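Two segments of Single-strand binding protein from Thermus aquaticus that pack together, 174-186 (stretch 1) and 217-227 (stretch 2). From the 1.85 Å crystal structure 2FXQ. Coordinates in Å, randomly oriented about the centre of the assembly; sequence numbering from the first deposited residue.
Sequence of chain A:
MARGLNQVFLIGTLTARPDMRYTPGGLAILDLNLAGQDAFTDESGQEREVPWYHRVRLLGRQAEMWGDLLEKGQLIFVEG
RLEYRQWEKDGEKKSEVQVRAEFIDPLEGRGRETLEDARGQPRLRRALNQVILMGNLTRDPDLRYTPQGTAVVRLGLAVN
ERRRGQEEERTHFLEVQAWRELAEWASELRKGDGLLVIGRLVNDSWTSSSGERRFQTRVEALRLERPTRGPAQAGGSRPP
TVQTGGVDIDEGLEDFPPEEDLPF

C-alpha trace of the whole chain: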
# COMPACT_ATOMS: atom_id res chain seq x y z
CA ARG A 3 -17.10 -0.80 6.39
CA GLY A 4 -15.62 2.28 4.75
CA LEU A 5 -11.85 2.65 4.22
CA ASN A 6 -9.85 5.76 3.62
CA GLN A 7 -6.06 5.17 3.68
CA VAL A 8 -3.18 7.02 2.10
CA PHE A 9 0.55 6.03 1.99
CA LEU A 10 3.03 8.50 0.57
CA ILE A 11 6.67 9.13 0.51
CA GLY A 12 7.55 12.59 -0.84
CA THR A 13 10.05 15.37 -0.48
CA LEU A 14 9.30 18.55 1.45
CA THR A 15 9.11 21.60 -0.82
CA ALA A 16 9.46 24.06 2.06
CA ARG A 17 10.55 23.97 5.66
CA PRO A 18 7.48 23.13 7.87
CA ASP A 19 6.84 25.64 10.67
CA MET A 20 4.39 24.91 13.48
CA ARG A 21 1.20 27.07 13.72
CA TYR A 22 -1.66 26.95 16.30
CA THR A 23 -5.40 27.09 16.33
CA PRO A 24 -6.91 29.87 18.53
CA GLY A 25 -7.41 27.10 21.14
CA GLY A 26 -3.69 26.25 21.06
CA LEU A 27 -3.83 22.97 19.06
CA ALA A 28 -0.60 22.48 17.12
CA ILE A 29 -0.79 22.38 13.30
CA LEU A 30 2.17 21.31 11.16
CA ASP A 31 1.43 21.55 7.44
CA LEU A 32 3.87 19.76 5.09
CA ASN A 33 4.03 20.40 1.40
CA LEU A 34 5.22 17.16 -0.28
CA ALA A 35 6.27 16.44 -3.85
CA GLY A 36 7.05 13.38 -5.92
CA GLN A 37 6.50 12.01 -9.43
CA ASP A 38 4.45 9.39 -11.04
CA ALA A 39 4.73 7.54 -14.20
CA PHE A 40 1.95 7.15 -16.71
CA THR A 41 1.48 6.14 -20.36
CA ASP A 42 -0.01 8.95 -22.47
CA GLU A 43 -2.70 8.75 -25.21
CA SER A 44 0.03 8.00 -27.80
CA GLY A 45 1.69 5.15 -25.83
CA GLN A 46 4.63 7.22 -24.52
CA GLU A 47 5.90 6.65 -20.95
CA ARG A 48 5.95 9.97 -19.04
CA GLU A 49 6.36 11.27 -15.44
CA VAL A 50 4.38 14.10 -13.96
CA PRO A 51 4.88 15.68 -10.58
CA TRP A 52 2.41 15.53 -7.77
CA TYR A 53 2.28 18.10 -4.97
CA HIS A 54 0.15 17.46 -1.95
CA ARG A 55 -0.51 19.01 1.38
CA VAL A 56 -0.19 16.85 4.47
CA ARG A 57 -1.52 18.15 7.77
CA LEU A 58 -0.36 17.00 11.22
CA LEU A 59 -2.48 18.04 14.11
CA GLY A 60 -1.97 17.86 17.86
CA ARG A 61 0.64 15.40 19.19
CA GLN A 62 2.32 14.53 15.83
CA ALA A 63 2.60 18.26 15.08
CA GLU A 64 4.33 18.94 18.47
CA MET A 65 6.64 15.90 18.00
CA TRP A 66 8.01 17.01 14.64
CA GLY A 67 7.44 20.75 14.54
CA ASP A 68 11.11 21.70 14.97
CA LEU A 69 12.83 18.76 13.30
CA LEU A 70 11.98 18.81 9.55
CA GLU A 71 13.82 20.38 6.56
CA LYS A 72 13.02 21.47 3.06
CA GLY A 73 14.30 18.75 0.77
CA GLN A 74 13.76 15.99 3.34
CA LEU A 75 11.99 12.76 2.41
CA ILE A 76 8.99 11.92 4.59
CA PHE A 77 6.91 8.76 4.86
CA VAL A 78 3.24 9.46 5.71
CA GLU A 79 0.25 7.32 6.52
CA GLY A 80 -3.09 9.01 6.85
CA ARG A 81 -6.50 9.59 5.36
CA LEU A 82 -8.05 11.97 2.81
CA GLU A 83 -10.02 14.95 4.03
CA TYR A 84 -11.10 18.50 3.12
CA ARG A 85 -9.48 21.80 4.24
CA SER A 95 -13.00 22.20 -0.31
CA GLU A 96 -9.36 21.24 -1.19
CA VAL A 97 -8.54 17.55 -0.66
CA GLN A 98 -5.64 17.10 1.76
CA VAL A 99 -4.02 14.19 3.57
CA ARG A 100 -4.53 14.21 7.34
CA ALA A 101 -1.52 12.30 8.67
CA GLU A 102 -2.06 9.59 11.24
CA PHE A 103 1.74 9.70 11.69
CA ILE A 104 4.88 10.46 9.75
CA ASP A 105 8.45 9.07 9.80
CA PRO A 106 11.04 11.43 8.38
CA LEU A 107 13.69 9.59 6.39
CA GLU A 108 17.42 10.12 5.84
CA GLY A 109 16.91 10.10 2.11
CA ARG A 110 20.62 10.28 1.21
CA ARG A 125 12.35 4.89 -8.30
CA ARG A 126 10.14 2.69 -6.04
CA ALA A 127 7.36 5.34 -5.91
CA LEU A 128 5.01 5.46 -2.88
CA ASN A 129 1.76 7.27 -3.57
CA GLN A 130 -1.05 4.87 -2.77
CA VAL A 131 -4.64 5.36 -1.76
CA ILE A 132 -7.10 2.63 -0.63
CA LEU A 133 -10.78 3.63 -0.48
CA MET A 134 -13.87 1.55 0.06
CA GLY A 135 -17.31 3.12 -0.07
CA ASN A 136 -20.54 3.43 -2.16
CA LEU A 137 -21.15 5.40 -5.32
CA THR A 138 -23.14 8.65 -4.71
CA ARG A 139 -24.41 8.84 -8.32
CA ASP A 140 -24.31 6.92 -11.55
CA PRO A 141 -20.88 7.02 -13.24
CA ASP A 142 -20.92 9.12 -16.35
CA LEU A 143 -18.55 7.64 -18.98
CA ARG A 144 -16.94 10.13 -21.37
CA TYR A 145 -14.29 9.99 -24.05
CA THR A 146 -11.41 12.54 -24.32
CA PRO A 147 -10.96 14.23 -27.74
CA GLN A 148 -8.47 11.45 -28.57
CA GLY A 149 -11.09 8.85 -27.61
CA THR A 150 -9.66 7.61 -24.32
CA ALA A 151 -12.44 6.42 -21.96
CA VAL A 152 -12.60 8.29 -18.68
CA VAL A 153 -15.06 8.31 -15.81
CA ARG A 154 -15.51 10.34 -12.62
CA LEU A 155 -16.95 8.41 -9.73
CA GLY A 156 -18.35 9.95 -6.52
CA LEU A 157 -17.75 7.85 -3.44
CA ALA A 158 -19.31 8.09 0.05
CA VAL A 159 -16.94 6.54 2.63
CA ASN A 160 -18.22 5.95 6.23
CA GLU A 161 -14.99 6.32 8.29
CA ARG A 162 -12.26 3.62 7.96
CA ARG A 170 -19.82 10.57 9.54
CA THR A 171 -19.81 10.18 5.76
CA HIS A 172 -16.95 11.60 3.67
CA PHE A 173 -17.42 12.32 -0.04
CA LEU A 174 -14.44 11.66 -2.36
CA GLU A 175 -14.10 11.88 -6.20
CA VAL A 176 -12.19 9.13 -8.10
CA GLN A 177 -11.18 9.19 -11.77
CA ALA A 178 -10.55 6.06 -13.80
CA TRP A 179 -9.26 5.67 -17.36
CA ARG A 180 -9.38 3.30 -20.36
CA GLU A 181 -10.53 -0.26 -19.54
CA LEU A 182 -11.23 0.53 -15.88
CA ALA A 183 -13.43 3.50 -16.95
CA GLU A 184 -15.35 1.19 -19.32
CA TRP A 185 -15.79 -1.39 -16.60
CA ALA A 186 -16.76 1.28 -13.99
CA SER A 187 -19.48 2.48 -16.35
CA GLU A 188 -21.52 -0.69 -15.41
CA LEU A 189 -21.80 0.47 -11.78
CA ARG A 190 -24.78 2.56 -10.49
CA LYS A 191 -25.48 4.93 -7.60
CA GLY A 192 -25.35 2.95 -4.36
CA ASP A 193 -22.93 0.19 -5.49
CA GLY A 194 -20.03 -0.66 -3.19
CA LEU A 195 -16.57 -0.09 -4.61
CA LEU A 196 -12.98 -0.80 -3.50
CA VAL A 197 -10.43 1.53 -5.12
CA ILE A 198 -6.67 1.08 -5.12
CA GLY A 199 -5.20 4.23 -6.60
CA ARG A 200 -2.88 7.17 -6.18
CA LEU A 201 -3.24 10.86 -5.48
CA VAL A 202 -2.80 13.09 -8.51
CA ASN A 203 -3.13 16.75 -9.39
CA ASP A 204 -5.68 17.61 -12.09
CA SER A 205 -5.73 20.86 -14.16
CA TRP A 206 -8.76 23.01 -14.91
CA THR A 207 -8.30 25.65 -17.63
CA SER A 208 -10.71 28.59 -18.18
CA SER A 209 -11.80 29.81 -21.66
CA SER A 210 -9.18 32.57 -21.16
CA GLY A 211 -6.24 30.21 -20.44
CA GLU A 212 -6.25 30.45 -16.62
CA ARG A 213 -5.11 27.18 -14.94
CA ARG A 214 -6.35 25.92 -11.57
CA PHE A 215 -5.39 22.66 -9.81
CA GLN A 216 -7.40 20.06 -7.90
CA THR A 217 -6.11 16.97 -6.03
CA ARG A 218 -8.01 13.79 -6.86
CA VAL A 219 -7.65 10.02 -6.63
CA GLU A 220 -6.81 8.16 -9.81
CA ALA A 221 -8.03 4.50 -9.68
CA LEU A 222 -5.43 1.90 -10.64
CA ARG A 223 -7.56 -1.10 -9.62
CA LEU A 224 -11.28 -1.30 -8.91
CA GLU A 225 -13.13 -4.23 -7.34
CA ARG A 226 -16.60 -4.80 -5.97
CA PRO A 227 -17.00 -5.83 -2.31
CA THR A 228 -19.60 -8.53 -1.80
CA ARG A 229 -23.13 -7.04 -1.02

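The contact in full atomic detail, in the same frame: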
# COMPACT_ATOMS: atom_id res chain seq x y z
N LEU A 174 -15.73 11.60 -1.68
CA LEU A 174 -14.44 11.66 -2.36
C LEU A 174 -14.62 11.35 -3.87
O LEU A 174 -15.44 10.54 -4.24
CB LEU A 174 -13.48 10.63 -1.72
CG LEU A 174 -13.06 10.95 -0.28
CD1 LEU A 174 -12.27 9.79 0.30
CD2 LEU A 174 -12.31 12.31 -0.13
N GLU A 175 -13.91 12.05 -4.74
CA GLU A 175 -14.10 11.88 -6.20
C GLU A 175 -12.94 10.96 -6.67
O GLU A 175 -11.80 11.08 -6.18
CB GLU A 175 -14.05 13.23 -6.93
CG GLU A 175 -15.20 14.18 -6.60
CD GLU A 175 -16.57 13.60 -6.94
OE1 GLU A 175 -17.59 13.95 -6.26
OE2 GLU A 175 -16.62 12.80 -7.90
N VAL A 176 -13.24 10.03 -7.57
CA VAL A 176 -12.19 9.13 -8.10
C VAL A 176 -12.28 9.19 -9.62
O VAL A 176 -13.38 9.24 -10.18
CB VAL A 176 -12.46 7.69 -7.59
CG1 VAL A 176 -11.49 6.64 -8.23
CG2 VAL A 176 -12.27 7.64 -6.07
N GLN A 177 -11.15 9.17 -10.30
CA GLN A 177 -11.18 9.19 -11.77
C GLN A 177 -10.55 7.88 -12.22
O GLN A 177 -9.58 7.40 -11.62
CB GLN A 177 -10.35 10.40 -12.26
CG GLN A 177 -10.44 10.61 -13.75
CD GLN A 177 -9.76 11.91 -14.17
OE1 GLN A 177 -10.38 12.75 -14.82
NE2 GLN A 177 -8.50 12.07 -13.78
N ALA A 178 -11.11 7.29 -13.27
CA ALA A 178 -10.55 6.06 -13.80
C ALA A 178 -10.49 6.22 -15.30
O ALA A 178 -11.28 6.98 -15.87
CB ALA A 178 -11.42 4.87 -13.45
N TRP A 179 -9.57 5.51 -15.93
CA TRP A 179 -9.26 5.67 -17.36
C TRP A 179 -9.34 4.37 -18.13
O TRP A 179 -9.18 3.28 -17.55
CB TRP A 179 -7.82 6.19 -17.54
CG TRP A 179 -7.66 7.52 -17.01
CD1 TRP A 179 -7.38 7.87 -15.69
CD2 TRP A 179 -7.77 8.75 -17.73
NE1 TRP A 179 -7.32 9.24 -15.58
CE2 TRP A 179 -7.57 9.81 -16.80
CE3 TRP A 179 -8.02 9.08 -19.06
CZ2 TRP A 179 -7.59 11.16 -17.17
CZ3 TRP A 179 -8.05 10.43 -19.44
CH2 TRP A 179 -7.84 11.44 -18.49
N ARG A 180 -9.52 4.47 -19.45
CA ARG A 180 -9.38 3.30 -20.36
C ARG A 180 -10.26 2.13 -19.96
O ARG A 180 -11.43 2.33 -19.68
CB ARG A 180 -7.90 2.87 -20.42
CG ARG A 180 -7.01 3.98 -20.99
CD ARG A 180 -5.54 3.59 -21.17
NE ARG A 180 -4.84 4.65 -21.91
CZ ARG A 180 -3.88 5.42 -21.43
NH1 ARG A 180 -3.47 5.29 -20.18
NH2 ARG A 180 -3.32 6.33 -22.22
N GLU A 181 -9.71 0.91 -19.88
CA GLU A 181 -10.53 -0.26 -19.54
C GLU A 181 -11.23 -0.17 -18.18
O GLU A 181 -12.33 -0.67 -18.01
CB GLU A 181 -9.63 -1.52 -19.55
CG GLU A 181 -10.30 -2.86 -19.34
CD GLU A 181 -9.33 -4.02 -19.62
OE1 GLU A 181 -9.29 -4.99 -18.81
OE2 GLU A 181 -8.60 -3.96 -20.65
N LEU A 182 -10.59 0.42 -17.18
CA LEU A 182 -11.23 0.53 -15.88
C LEU A 182 -12.39 1.50 -15.92
O LEU A 182 -13.38 1.30 -15.23
CB LEU A 182 -10.18 1.05 -14.85
CG LEU A 182 -9.26 0.06 -14.14
CD1 LEU A 182 -8.52 0.96 -13.09
CD2 LEU A 182 -10.14 -1.01 -13.45
N ALA A 183 -12.27 2.56 -16.75
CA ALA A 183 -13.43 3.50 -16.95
C ALA A 183 -14.61 2.74 -17.62
O ALA A 183 -15.78 2.87 -17.20
CB ALA A 183 -13.04 4.70 -17.79
N GLU A 184 -14.29 1.93 -18.62
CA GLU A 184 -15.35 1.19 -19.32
C GLU A 184 -16.02 0.21 -18.40
O GLU A 184 -17.23 0.07 -18.40
CB GLU A 184 -14.79 0.42 -20.50
CG GLU A 184 -15.37 0.92 -21.81
CD GLU A 184 -14.25 1.31 -22.70
OE1 GLU A 184 -14.49 2.08 -23.65
OE2 GLU A 184 -13.13 0.85 -22.40
N TRP A 185 -15.23 -0.49 -17.61
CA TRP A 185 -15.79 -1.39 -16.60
C TRP A 185 -16.61 -0.63 -15.55
O TRP A 185 -17.70 -1.05 -15.19
CB TRP A 185 -14.64 -2.15 -15.91
CG TRP A 185 -15.09 -3.04 -14.83
CD1 TRP A 185 -15.48 -4.37 -14.94
CD2 TRP A 185 -15.22 -2.70 -13.44
NE1 TRP A 185 -15.83 -4.85 -13.70
CE2 TRP A 185 -15.68 -3.85 -12.76
CE3 TRP A 185 -14.98 -1.53 -12.69
CZ2 TRP A 185 -15.93 -3.86 -11.39
CZ3 TRP A 185 -15.25 -1.52 -11.38
CH2 TRP A 185 -15.69 -2.71 -10.70
N ALA A 186 -16.08 0.50 -15.04
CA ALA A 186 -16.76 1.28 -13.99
C ALA A 186 -18.10 1.83 -14.47
O ALA A 186 -19.04 2.07 -13.68
CB ALA A 186 -15.84 2.42 -13.49
N THR A 217 -6.64 18.29 -6.36
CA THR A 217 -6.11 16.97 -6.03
C THR A 217 -7.26 15.98 -6.21
O THR A 217 -8.37 16.25 -5.78
CB THR A 217 -5.54 16.91 -4.57
OG1 THR A 217 -4.26 17.55 -4.49
CG2 THR A 217 -5.18 15.43 -4.18
N ARG A 218 -7.02 14.84 -6.86
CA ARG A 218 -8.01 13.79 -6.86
C ARG A 218 -7.32 12.40 -6.80
O ARG A 218 -6.09 12.29 -6.94
CB ARG A 218 -8.88 13.74 -8.12
CG ARG A 218 -9.22 15.04 -8.81
CD ARG A 218 -9.27 14.83 -10.32
NE ARG A 218 -10.43 14.05 -10.72
CZ ARG A 218 -11.27 14.42 -11.70
NH1 ARG A 218 -11.07 15.55 -12.38
NH2 ARG A 218 -12.31 13.64 -12.01
N VAL A 219 -8.14 11.40 -6.68
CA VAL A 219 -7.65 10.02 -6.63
C VAL A 219 -7.80 9.48 -8.04
O VAL A 219 -8.89 9.57 -8.61
CB VAL A 219 -8.46 9.16 -5.62
CG1 VAL A 219 -8.12 7.64 -5.78
CG2 VAL A 219 -8.24 9.74 -4.15
N GLU A 220 -6.72 8.89 -8.55
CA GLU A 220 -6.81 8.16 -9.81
C GLU A 220 -6.89 6.68 -9.42
O GLU A 220 -6.00 6.15 -8.69
CB GLU A 220 -5.60 8.47 -10.70
CG GLU A 220 -5.65 7.55 -11.94
CD GLU A 220 -4.34 7.46 -12.72
OE1 GLU A 220 -4.40 6.86 -13.84
OE2 GLU A 220 -3.29 7.95 -12.23
N ALA A 221 -7.95 5.96 -9.86
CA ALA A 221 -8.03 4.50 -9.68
C ALA A 221 -7.03 3.74 -10.52
O ALA A 221 -6.86 4.04 -11.71
CB ALA A 221 -9.43 3.99 -10.01
N LEU A 222 -6.30 2.80 -9.91
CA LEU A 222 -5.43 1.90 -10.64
C LEU A 222 -6.02 0.48 -10.64
O LEU A 222 -5.75 -0.29 -11.55
CB LEU A 222 -4.03 1.91 -10.06
CG LEU A 222 -3.39 3.32 -10.12
CD1 LEU A 222 -2.02 3.27 -9.43
CD2 LEU A 222 -3.24 3.83 -11.60
N ARG A 223 -6.82 0.16 -9.63
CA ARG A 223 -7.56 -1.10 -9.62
C ARG A 223 -8.92 -0.77 -9.02
O ARG A 223 -9.02 0.08 -8.14
CB ARG A 223 -6.88 -2.09 -8.66
CG ARG A 223 -7.56 -3.46 -8.71
CD ARG A 223 -6.64 -4.63 -8.29
NE ARG A 223 -7.39 -5.88 -8.24
CZ ARG A 223 -6.85 -7.10 -8.02
NH1 ARG A 223 -5.55 -7.28 -7.87
NH2 ARG A 223 -7.61 -8.15 -7.97
N LEU A 224 -9.97 -1.43 -9.51
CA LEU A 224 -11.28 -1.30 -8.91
C LEU A 224 -11.87 -2.72 -8.74
O LEU A 224 -11.73 -3.58 -9.61
CB LEU A 224 -12.25 -0.53 -9.89
CG LEU A 224 -11.89 0.94 -10.19
CD1 LEU A 224 -12.91 1.47 -11.22
CD2 LEU A 224 -11.94 1.73 -8.91
N GLU A 225 -12.52 -2.95 -7.61
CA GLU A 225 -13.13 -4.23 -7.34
C GLU A 225 -14.45 -3.93 -6.64
O GLU A 225 -14.62 -2.87 -6.08
CB GLU A 225 -12.27 -5.12 -6.42
CG GLU A 225 -10.87 -5.48 -6.96
CD GLU A 225 -10.91 -6.36 -8.21
OE1 GLU A 225 -9.88 -6.46 -8.94
OE2 GLU A 225 -11.98 -6.95 -8.50
N ARG A 226 -15.35 -4.90 -6.67
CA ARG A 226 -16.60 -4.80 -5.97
C ARG A 226 -16.67 -5.67 -4.71
O ARG A 226 -16.57 -6.90 -4.79
CB ARG A 226 -17.69 -5.31 -6.92
CG ARG A 226 -17.78 -4.56 -8.22
CD ARG A 226 -18.95 -5.04 -9.06
NE ARG A 226 -20.19 -4.54 -8.49
CZ ARG A 226 -21.29 -4.36 -9.20
NH1 ARG A 226 -21.27 -4.65 -10.50
NH2 ARG A 226 -22.38 -3.88 -8.63
N PRO A 227 -16.88 -5.07 -3.55
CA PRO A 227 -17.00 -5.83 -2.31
C PRO A 227 -18.31 -6.61 -2.37
O PRO A 227 -19.27 -6.18 -3.01
CB PRO A 227 -17.05 -4.76 -1.22
CG PRO A 227 -17.50 -3.53 -1.94
CD PRO A 227 -16.98 -3.61 -3.33
O HOH W 1 -13.33 13.06 -15.07
O HOH W 2 -7.46 4.48 -14.43

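The two stretches meet first as neighbouring parallel strands, 174-179 and 217-221, whose axes cross at -39° and approach to 4.6 Å. Gln177 is the centre of the pairing: its N donates to Val219 O (2.9 Å) and its O accepts from Ala221 N (2.8 Å), so one residue reaches both ways along the partner strand, as parallel sheets require. Alongside these bonds, Val176 CA lies 3.4 Å from Val219 O and Glu220 CA 3.4 Å from Gln177 O, each a CA-H...O contact that supplements the ladder. Beyond Ala221 the strands part enough to admit a water, which accepts from Trp179 N and donates to Ala221 O, both at 2.8 Å, and so extends the pairing where no direct bond forms.

Apolar side chains fill the face bearing Val176 and Val219, with Val176 CG2 4.1 Å from Val219 CB and Val176 CG1 3.8 Å from Ala221 CB. The chain turns a corner at Leu222, and the following strand, 223-225, runs beside helix 180-186. Here Leu224, which has the largest area covered in the contact, points toward stretch 1. Its CB lies 3.5 Å from Trp185 CZ3 and 4.2 Å from Leu182 CD2, while its CD1 reaches Ala186 CB at 3.8 Å. Leu224 O sits over one face of the Trp185 indole; Arg226 CG approaches the ring edge, 3.7 Å from Trp185 CH2.

Polar side chains gather on the face of Gln177 and Glu220. Gln177 OE1 lies over one face of the Arg218 guanidinium, 3.5 Å from Arg218 NH2, a placement suited to electrostatic attraction rather than an in-plane hydrogen bond. A water links the two groups instead, donating to Gln177 OE1 (3.0 Å) and accepting weakly from Arg218 NH2 (3.3 Å). Arg218 NE, buried by the contact, has no partner in the model.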